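Local coordinates for probable molybdenum cofactor guanylyltransferase (Aquifex aeolicus, PDB 2E8B), which probably transfers a GMP moiety from GTP to molybdenum-molybdopterin, forming the guanine dinucleotide form of the molybdenum cofactor and releasing diphosphate, at residues G29-K32 with L33-E36; Y141-K144 with L145-K148. One frame throughout, in Å; residues are numbered along the deposited sequence.

Contact 1. Residues G29-K32 with L33-E36; sequences GEDK and LLYE
Tyr35 lays the edge of its ring against Asp31, four residues back at the start of the helix. Tyr35 CB rests 3.5 Å from Lys32 O. CG stands anti to the carbonyl carbon (chi1 -70°), which turns the ring back toward the loop. Tyr35 CD2 then comes close to Asp31 O, 3.0 Å away and near the ring plane, and Tyr35 CE2 reaches Asp31 CB at 4.0 Å. Asp31 O also takes a weak hydrogen bond from Tyr35 N at 3.5 Å. Arg27 makes a cation-pi contact with this ring. A type I turn from Gly29 to Lys32 is closed by Lys32 N on Gly29 O, Asp31 takes the N-cap position without a capping bond from its side chain, and Glu36 N donates to Lys32 O at 2.9 Å. A water bridges Glu30 O and, weakly, Leu34 N. Glu36 packs its CG 3.1 Å from Lys32 O, while its OE2 is hydrogen-bonded to Ser25. Lys32, predicted to bind GTP, sits in the first turn of helix 32-51, at the end of the loop that leaves strand 16-22, on the surface of the GT-A-like nucleotidyltransferase domain.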
# COMPACT_ATOMS: atom_id res chain seq x y z
N GLY A 29 -24.48 1.81 -2.28
CA GLY A 29 -25.40 2.89 -2.62
C GLY A 29 -25.70 2.94 -4.11
O GLY A 29 -25.13 2.18 -4.89
N GLU A 30 -26.59 3.84 -4.51
CA GLU A 30 -26.96 3.98 -5.91
C GLU A 30 -25.80 4.22 -6.87
O GLU A 30 -25.80 3.71 -7.99
CB GLU A 30 -27.96 5.13 -6.09
CG GLU A 30 -29.36 4.81 -5.63
CD GLU A 30 -30.37 5.84 -6.09
OE1 GLU A 30 -29.95 6.87 -6.65
OE2 GLU A 30 -31.58 5.61 -5.88
N ASP A 31 -24.81 5.00 -6.43
CA ASP A 31 -23.66 5.31 -7.27
C ASP A 31 -22.46 4.40 -7.05
O ASP A 31 -21.35 4.73 -7.46
CB ASP A 31 -23.22 6.76 -7.03
CG ASP A 31 -24.30 7.76 -7.35
OD1 ASP A 31 -24.77 7.79 -8.51
OD2 ASP A 31 -24.68 8.53 -6.44
N LYS A 32 -22.67 3.25 -6.41
CA LYS A 32 -21.53 2.37 -6.16
C LYS A 32 -20.82 1.92 -7.44
O LYS A 32 -19.60 1.87 -7.48
CB LYS A 32 -21.95 1.15 -5.32
CG LYS A 32 -22.95 0.21 -5.96
CD LYS A 32 -23.19 -0.97 -5.03
CE LYS A 32 -24.36 -1.83 -5.49
NZ LYS A 32 -24.56 -3.02 -4.62
N LEU A 33 -21.58 1.61 -8.49
CA LEU A 33 -20.93 1.17 -9.73
C LEU A 33 -19.96 2.21 -10.29
O LEU A 33 -18.87 1.86 -10.77
CB LEU A 33 -21.98 0.81 -10.80
CG LEU A 33 -21.40 0.10 -12.03
CD1 LEU A 33 -20.71 -1.19 -11.61
CD2 LEU A 33 -22.52 -0.19 -13.02
N LEU A 34 -20.32 3.49 -10.22
CA LEU A 34 -19.44 4.56 -10.71
C LEU A 34 -18.09 4.50 -10.01
O LEU A 34 -17.04 4.67 -10.63
CB LEU A 34 -20.06 5.94 -10.46
CG LEU A 34 -20.88 6.62 -11.56
CD1 LEU A 34 -21.34 7.98 -11.05
CD2 LEU A 34 -20.05 6.78 -12.82
N TYR A 35 -18.13 4.25 -8.70
CA TYR A 35 -16.90 4.18 -7.92
C TYR A 35 -16.11 2.90 -8.19
O TYR A 35 -14.88 2.92 -8.20
CB TYR A 35 -17.24 4.30 -6.43
CG TYR A 35 -17.70 5.69 -6.05
CD1 TYR A 35 -16.77 6.72 -5.85
CD2 TYR A 35 -19.05 5.99 -5.95
CE1 TYR A 35 -17.19 8.02 -5.55
CE2 TYR A 35 -19.48 7.29 -5.66
CZ TYR A 35 -18.55 8.29 -5.46
OH TYR A 35 -18.98 9.57 -5.18
N GLU A 36 -16.81 1.80 -8.42
CA GLU A 36 -16.14 0.54 -8.69
C GLU A 36 -15.44 0.57 -10.04
O GLU A 36 -14.33 0.06 -10.18
CB GLU A 36 -17.15 -0.61 -8.64
CG GLU A 36 -17.86 -0.71 -7.30
CD GLU A 36 -18.96 -1.75 -7.29
OE1 GLU A 36 -19.77 -1.76 -8.23
OE2 GLU A 36 -19.02 -2.54 -6.32
O HOH W 1 -23.67 3.93 -10.17

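Contact 2. Residues Y141-K144 with L145-K148; sequences YSKK and LLEK
Leu145 folds back over the carbonyl of Ser142, its CB and CG both 3.3 Å from Ser142 O. With CG anti to its own carbonyl carbon (chi1 -58°), the branch is carried toward the strand, and Leu145 CD1 ends 4.0 Å from Tyr141 CD2, the two side chains crossing at about a right angle. The same Ser142 O accepts a bond from Leu145 N at 3.0 Å, nearly straight at the hydrogen (161°), although the donor stands above the carbonyl plane. One residue on, Leu146 N repeats this with Lys143 O at 2.9 Å. Two successive bonds between residues three apart hold the bend that takes the chain out of strand 140-142, a strand of the mixed sheet of the MobA-like NTP transferase domain, and into helix 146-154. Lys144 O and Lys148 N are joined by a water, which spans the four-residue step at 2.7 Å from that oxygen. With an alanine in place of Leu145, a gap would probably open beside the Tyr141 ring and Val126, where the branched end packs. Further out, Glu98 accepts bonds from both Ser142 OG and Lys144 N, pinning the start of the turn. Lys143 NZ is held by the carbonyls of Leu92 and Ala95, and Tyr141 OH by Thr136 O. The Tyr141 ring lies among Leu88 and Leu92 of helix 84-94 and Ile160 and Leu164 of helix 160-167, while Lys148 reaches Asp166 in a salt bridge.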
# COMPACT_ATOMS: atom_id res chain seq x y z
N TYR A 141 7.61 -0.76 4.96
CA TYR A 141 7.46 -1.65 6.11
C TYR A 141 8.56 -2.70 6.12
O TYR A 141 8.97 -3.18 5.06
CB TYR A 141 6.12 -2.39 6.05
CG TYR A 141 4.93 -1.58 6.52
CD1 TYR A 141 4.37 -0.58 5.71
CD2 TYR A 141 4.38 -1.79 7.78
CE1 TYR A 141 3.29 0.18 6.15
CE2 TYR A 141 3.30 -1.03 8.23
CZ TYR A 141 2.76 -0.06 7.41
OH TYR A 141 1.71 0.69 7.89
N SER A 142 9.01 -3.05 7.32
CA SER A 142 10.06 -4.05 7.50
C SER A 142 9.47 -5.45 7.67
O SER A 142 8.49 -5.65 8.38
CB SER A 142 10.90 -3.72 8.73
OG SER A 142 11.80 -4.77 9.03
N LYS A 143 10.09 -6.43 7.01
CA LYS A 143 9.62 -7.80 7.11
C LYS A 143 9.75 -8.30 8.54
O LYS A 143 9.05 -9.23 8.96
CB LYS A 143 10.44 -8.70 6.17
CG LYS A 143 9.88 -10.09 5.99
CD LYS A 143 10.76 -10.93 5.09
CE LYS A 143 10.22 -12.34 4.96
NZ LYS A 143 8.90 -12.38 4.28
N LYS A 144 10.65 -7.68 9.30
CA LYS A 144 10.88 -8.06 10.69
C LYS A 144 9.64 -7.86 11.56
O LYS A 144 9.58 -8.33 12.69
CB LYS A 144 12.06 -7.28 11.27
CG LYS A 144 13.40 -7.63 10.63
CD LYS A 144 14.55 -6.86 11.25
CE LYS A 144 15.88 -7.25 10.60
NZ LYS A 144 17.04 -6.55 11.22
N LEU A 145 8.65 -7.16 11.02
CA LEU A 145 7.41 -6.89 11.74
C LEU A 145 6.42 -8.04 11.61
O LEU A 145 5.41 -8.08 12.30
CB LEU A 145 6.77 -5.62 11.19
CG LEU A 145 7.60 -4.35 11.25
CD1 LEU A 145 6.92 -3.28 10.43
CD2 LEU A 145 7.77 -3.91 12.70
N LEU A 146 6.72 -8.98 10.71
CA LEU A 146 5.83 -10.12 10.48
C LEU A 146 5.37 -10.83 11.74
O LEU A 146 4.18 -11.09 11.91
CB LEU A 146 6.50 -11.11 9.52
CG LEU A 146 5.59 -12.18 8.93
CD1 LEU A 146 4.35 -11.55 8.30
CD2 LEU A 146 6.36 -12.97 7.90
N GLU A 147 6.30 -11.17 12.63
CA GLU A 147 5.94 -11.86 13.87
C GLU A 147 4.92 -11.09 14.71
O GLU A 147 3.95 -11.66 15.21
CB GLU A 147 7.20 -12.11 14.72
CG GLU A 147 6.90 -12.67 16.10
CD GLU A 147 8.15 -13.00 16.88
OE1 GLU A 147 8.97 -12.09 17.11
OE2 GLU A 147 8.32 -14.18 17.27
N LYS A 148 5.15 -9.79 14.86
CA LYS A 148 4.26 -8.93 15.64
C LYS A 148 2.89 -8.76 14.98
O LYS A 148 1.86 -8.78 15.66
CB LYS A 148 4.90 -7.56 15.85
CG LYS A 148 6.03 -7.55 16.87
CD LYS A 148 5.56 -7.05 18.24
CE LYS A 148 4.44 -7.90 18.81
NZ LYS A 148 4.01 -7.41 20.15
O HOH W 2 7.93 -8.71 14.77

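From the N terminus, the chain runs through strand 16-22 and its following loop to contact 1, where the turn at 29-32 leads straight into helix 32-51. It then passes through strands 56-61 and 74-76, helix 84-94, strand 99-104, helix 112-120 and strands 126-130 and 134-135 before strand 140-142 delivers it to contact 2 and helix 146-154. Each contact closes a short local turn; the two follow in series, neither nesting nor crossing. The centres of contacts 1 and 2 are about 36 Å apart, on opposite sides of the chain's centre. Strand 99-104 pairs parallel with 16-22, whose following loop leads to contact 1, and antiparallel with 140-142, which leads into contact 2.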